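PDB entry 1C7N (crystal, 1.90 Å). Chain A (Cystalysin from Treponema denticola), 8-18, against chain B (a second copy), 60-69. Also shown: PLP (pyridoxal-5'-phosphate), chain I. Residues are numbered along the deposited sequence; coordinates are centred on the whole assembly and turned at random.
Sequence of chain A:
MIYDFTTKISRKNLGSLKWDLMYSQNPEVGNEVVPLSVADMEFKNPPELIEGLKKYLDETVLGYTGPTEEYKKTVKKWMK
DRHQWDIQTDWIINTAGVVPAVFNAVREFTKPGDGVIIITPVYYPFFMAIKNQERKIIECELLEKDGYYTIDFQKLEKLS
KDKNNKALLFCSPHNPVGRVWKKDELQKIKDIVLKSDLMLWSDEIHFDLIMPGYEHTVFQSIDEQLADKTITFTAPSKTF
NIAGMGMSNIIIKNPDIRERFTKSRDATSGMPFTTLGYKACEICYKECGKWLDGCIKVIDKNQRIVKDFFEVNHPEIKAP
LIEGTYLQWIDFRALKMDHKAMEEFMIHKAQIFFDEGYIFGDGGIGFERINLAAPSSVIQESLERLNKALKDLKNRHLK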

# COMPACT_ATOMS: atom_id res chain seq x y z
N LYS A 8 -0.68 30.74 -0.31
CA LYS A 8 -1.86 30.14 0.30
C LYS A 8 -2.52 29.24 -0.75
O LYS A 8 -3.08 29.73 -1.73
CB LYS A 8 -2.85 31.23 0.73
CG LYS A 8 -4.08 30.71 1.45
CD LYS A 8 -5.02 31.84 1.87
CE LYS A 8 -6.22 31.28 2.63
NZ LYS A 8 -7.21 32.32 3.00
N ILE A 9 -2.44 27.94 -0.54
CA ILE A 9 -3.01 26.98 -1.49
C ILE A 9 -4.40 26.52 -1.07
O ILE A 9 -4.81 26.72 0.07
CB ILE A 9 -2.11 25.74 -1.65
CG1 ILE A 9 -2.09 24.94 -0.34
CG2 ILE A 9 -0.69 26.16 -2.02
CD1 ILE A 9 -1.25 23.67 -0.39
N SER A 10 -5.11 25.90 -2.00
CA SER A 10 -6.44 25.37 -1.74
C SER A 10 -6.47 23.92 -2.16
O SER A 10 -5.95 23.56 -3.22
CB SER A 10 -7.50 26.15 -2.53
OG SER A 10 -8.76 25.52 -2.42
N ARG A 11 -7.06 23.07 -1.33
CA ARG A 11 -7.16 21.65 -1.64
C ARG A 11 -8.61 21.18 -1.66
O ARG A 11 -8.90 20.01 -1.43
CB ARG A 11 -6.34 20.82 -0.65
CG ARG A 11 -4.84 20.87 -0.93
CD ARG A 11 -4.13 19.65 -0.38
NE ARG A 11 -3.97 19.74 1.06
CZ ARG A 11 -3.72 18.72 1.86
NH1 ARG A 11 -3.59 17.49 1.36
NH2 ARG A 11 -3.59 18.92 3.16
N LYS A 12 -9.51 22.12 -1.94
CA LYS A 12 -10.93 21.83 -2.03
C LYS A 12 -11.17 20.92 -3.22
O LYS A 12 -10.52 21.07 -4.26
CB LYS A 12 -11.73 23.13 -2.20
CG LYS A 12 -13.23 22.94 -2.31
CD LYS A 12 -13.96 24.27 -2.41
CE LYS A 12 -15.47 24.05 -2.42
NZ LYS A 12 -16.22 25.34 -2.40
N ASN A 13 -12.08 19.96 -3.07
CA ASN A 13 -12.42 19.01 -4.13
C ASN A 13 -11.21 18.42 -4.85
O ASN A 13 -11.18 18.34 -6.08
CB ASN A 13 -13.34 19.68 -5.16
CG ASN A 13 -14.67 20.11 -4.57
OD1 ASN A 13 -15.36 19.32 -3.92
ND2 ASN A 13 -15.04 21.37 -4.79
N LEU A 14 -10.21 17.98 -4.08
CA LEU A 14 -9.00 17.38 -4.64
C LEU A 14 -8.71 16.02 -4.00
O LEU A 14 -7.63 15.46 -4.18
CB LEU A 14 -7.81 18.32 -4.43
CG LEU A 14 -7.43 19.30 -5.53
CD1 LEU A 14 -8.67 19.94 -6.15
CD2 LEU A 14 -6.51 20.36 -4.95
N GLY A 15 -9.68 15.49 -3.26
CA GLY A 15 -9.49 14.21 -2.61
C GLY A 15 -8.76 14.28 -1.29
O GLY A 15 -8.41 13.25 -0.71
N SER A 16 -8.50 15.48 -0.80
CA SER A 16 -7.81 15.64 0.48
C SER A 16 -8.77 15.21 1.59
O SER A 16 -9.82 15.82 1.76
CB SER A 16 -7.41 17.10 0.70
OG SER A 16 -6.97 17.31 2.04
N LEU A 17 -8.41 14.17 2.33
CA LEU A 17 -9.29 13.71 3.40
C LEU A 17 -9.49 14.81 4.43
O LEU A 17 -10.58 14.94 5.01
CB LEU A 17 -8.72 12.46 4.09
CG LEU A 17 -8.72 11.15 3.29
CD1 LEU A 17 -10.07 10.94 2.61
CD2 LEU A 17 -7.64 11.21 2.26
N LYS A 18 -8.44 15.59 4.66
CA LYS A 18 -8.50 16.68 5.63
C LYS A 18 -9.49 17.76 5.22
O LYS A 18 -10.29 18.23 6.03
CB LYS A 18 -7.12 17.32 5.82
CG LYS A 18 -7.13 18.46 6.84
CD LYS A 18 -5.73 18.97 7.16
CE LYS A 18 -5.04 19.56 5.95
NZ LYS A 18 -3.65 19.98 6.30
N1 PLP I . 2.26 7.76 13.92
C2 PLP I . 2.02 9.03 14.46
C2A PLP I . 2.38 9.19 15.92
C3 PLP I . 1.55 10.06 13.52
O3 PLP I . 1.24 11.21 14.12
C4 PLP I . 1.41 9.74 12.15
C4A PLP I . 1.04 10.76 11.16
C5 PLP I . 1.73 8.35 11.70
C6 PLP I . 2.12 7.39 12.60
C5A PLP I . 1.93 8.16 10.20
O4P PLP I . 1.22 7.24 9.47
P PLP I . 1.71 7.17 7.92
O1P PLP I . 0.62 6.42 7.29
O2P PLP I . 3.02 6.41 7.87
O3P PLP I . 1.85 8.52 7.36
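Chain B, residues 60-69: TVLGYTGPTE

The most unusual feature of this contact is a single beta bridge between two stretches that otherwise form no strand. It pairs Ser16(A) with Thr65(B), whose CA atoms lie 4.8 Å apart. Two backbone hydrogen bonds make the bridge. Gly66(B) N donates to Gly15(A) O at 2.8 Å, with an N-H...O angle of 155°. Leu17(A) N donates to Tyr64(B) O at 3.3 Å, a longer bond but a nearly straight one at 163°. Gly15(A) O also receives a CA-H...O contact from Thr65(B) CA at 3.3 Å.

Chain B has no regular helix or strand from 60 to 68. Thr65(B) and Gly66(B) are nevertheless extended, with phi/psi of -127/146 and -129/174. The two chains run antiparallel at the bridge: Gly15(A) pairs with Gly66(B), and Leu17(A) with Tyr64(B). The bridge is a single one, and chain A enters a helix at Leu17(A). Ser16(A) is the N-cap of that helix, and Thr68(B) is the N-cap of another.

Close approach depends on glycine. Gly15(A) has phi/psi of 84/7, where a CB would jam against the preceding carbonyl. That CB would also lie 2.7 Å from Gly66(B) O. At Gly66(B), a CB would come within 3.0 Å of Leu17(A) CD1.

Leu17(A) points toward chain B and lies along its backbone. Its CD2 is 3.0 Å from Thr65(B) C and 3.1 Å from Tyr64(B) O, both shorter than a comfortable van der Waals contact, so the placing of this methyl may be strained. The same CD2 meets Tyr64(B) CB at 4.0 Å. The Tyr64(B) side chain then leads away from chain A, and its OH comes 2.9 Å from PLP O3P. Beside the glycine, Thr68(B) CG2 rests 4.0 Å from Gly15(A) N.

Val61(B) forms a second, apolar patch. Its CG2 meets Ile9(A) CD1 at 3.6 Å, and its CB lies 3.7 Å from Arg11(A) CD. Val61(B) CG1 covers one face of the Arg11(A) guanidinium. Arg11(A) NH1 reaches 4.2 Å from Gly63(B) CA, where a CB would clash with it. The guanidinium nitrogens also find hydrogen-bond partners elsewhere in the structure.

Two waters join the stretches. Water 2 donates to Tyr64(B) O at 2.7 Å and accepts from Ser16(A) OG at 2.8 Å and Lys18(A) N at 3.0 Å. It thus ties the start of the chain A helix to the bridge. Water 1 donates to Thr65(B) OG1 at 3.2 Å and accepts a weak bond from Arg11(A) NH1 at 3.0 Å. Together the two stretches bury 491 Å².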

# COMPACT_ATOMS: atom_id res chain seq x y z
N THR B 60 -0.59 19.17 -7.38
CA THR B 60 -1.08 18.57 -6.15
C THR B 60 -0.14 18.59 -4.95
O THR B 60 1.04 18.92 -5.06
CB THR B 60 -1.47 17.10 -6.39
OG1 THR B 60 -1.98 16.97 -7.71
CG2 THR B 60 -2.54 16.66 -5.40
N VAL B 61 -0.70 18.23 -3.80
CA VAL B 61 0.02 18.12 -2.53
C VAL B 61 -0.07 16.63 -2.21
O VAL B 61 -1.17 16.06 -2.20
CB VAL B 61 -0.68 18.94 -1.43
CG1 VAL B 61 -0.10 18.59 -0.06
CG2 VAL B 61 -0.50 20.43 -1.71
N LEU B 62 1.07 16.00 -1.95
CA LEU B 62 1.09 14.56 -1.70
C LEU B 62 0.67 14.10 -0.30
O LEU B 62 1.30 13.22 0.28
CB LEU B 62 2.48 14.01 -2.03
CG LEU B 62 2.94 14.32 -3.46
CD1 LEU B 62 4.39 13.88 -3.67
CD2 LEU B 62 2.02 13.63 -4.46
N GLY B 63 -0.41 14.69 0.23
CA GLY B 63 -0.89 14.32 1.55
C GLY B 63 -1.91 13.19 1.55
O GLY B 63 -2.04 12.47 0.56
N TYR B 64 -2.62 13.03 2.66
CA TYR B 64 -3.63 11.97 2.78
C TYR B 64 -4.69 12.22 1.72
O TYR B 64 -5.35 13.26 1.70
CB TYR B 64 -4.23 11.97 4.19
CG TYR B 64 -3.29 11.44 5.25
CD1 TYR B 64 -2.97 10.09 5.32
CD2 TYR B 64 -2.67 12.31 6.17
CE1 TYR B 64 -2.07 9.60 6.26
CE2 TYR B 64 -1.76 11.82 7.12
CZ TYR B 64 -1.47 10.47 7.16
OH TYR B 64 -0.56 9.98 8.08
N THR B 65 -4.84 11.25 0.82
CA THR B 65 -5.76 11.37 -0.30
C THR B 65 -6.74 10.20 -0.44
O THR B 65 -6.41 9.06 -0.14
CB THR B 65 -4.96 11.48 -1.61
OG1 THR B 65 -3.92 12.45 -1.44
CG2 THR B 65 -5.86 11.91 -2.76
N GLY B 66 -7.94 10.52 -0.90
CA GLY B 66 -8.96 9.51 -1.11
C GLY B 66 -9.51 9.67 -2.52
O GLY B 66 -9.14 10.63 -3.20
N PRO B 67 -10.38 8.77 -2.99
CA PRO B 67 -10.94 8.90 -4.34
C PRO B 67 -11.98 10.00 -4.47
O PRO B 67 -12.77 10.23 -3.56
CB PRO B 67 -11.53 7.51 -4.59
CG PRO B 67 -12.02 7.12 -3.22
CD PRO B 67 -10.86 7.54 -2.33
N THR B 68 -11.97 10.69 -5.61
CA THR B 68 -12.95 11.74 -5.87
C THR B 68 -14.14 11.06 -6.52
O THR B 68 -14.06 9.90 -6.92
CB THR B 68 -12.42 12.77 -6.86
OG1 THR B 68 -12.15 12.12 -8.11
CG2 THR B 68 -11.15 13.43 -6.34
N GLU B 69 -15.26 11.77 -6.61
CA GLU B 69 -16.44 11.21 -7.23
C GLU B 69 -16.17 10.99 -8.71
O GLU B 69 -16.68 10.04 -9.31
CB GLU B 69 -17.63 12.16 -7.03
CG GLU B 69 -18.16 12.13 -5.61
CD GLU B 69 -18.46 10.72 -5.15
OE1 GLU B 69 -19.37 10.08 -5.72
OE2 GLU B 69 -17.76 10.24 -4.23
O HOH W 1 -4.53 15.52 -0.73
O HOH W 2 -5.65 15.30 3.50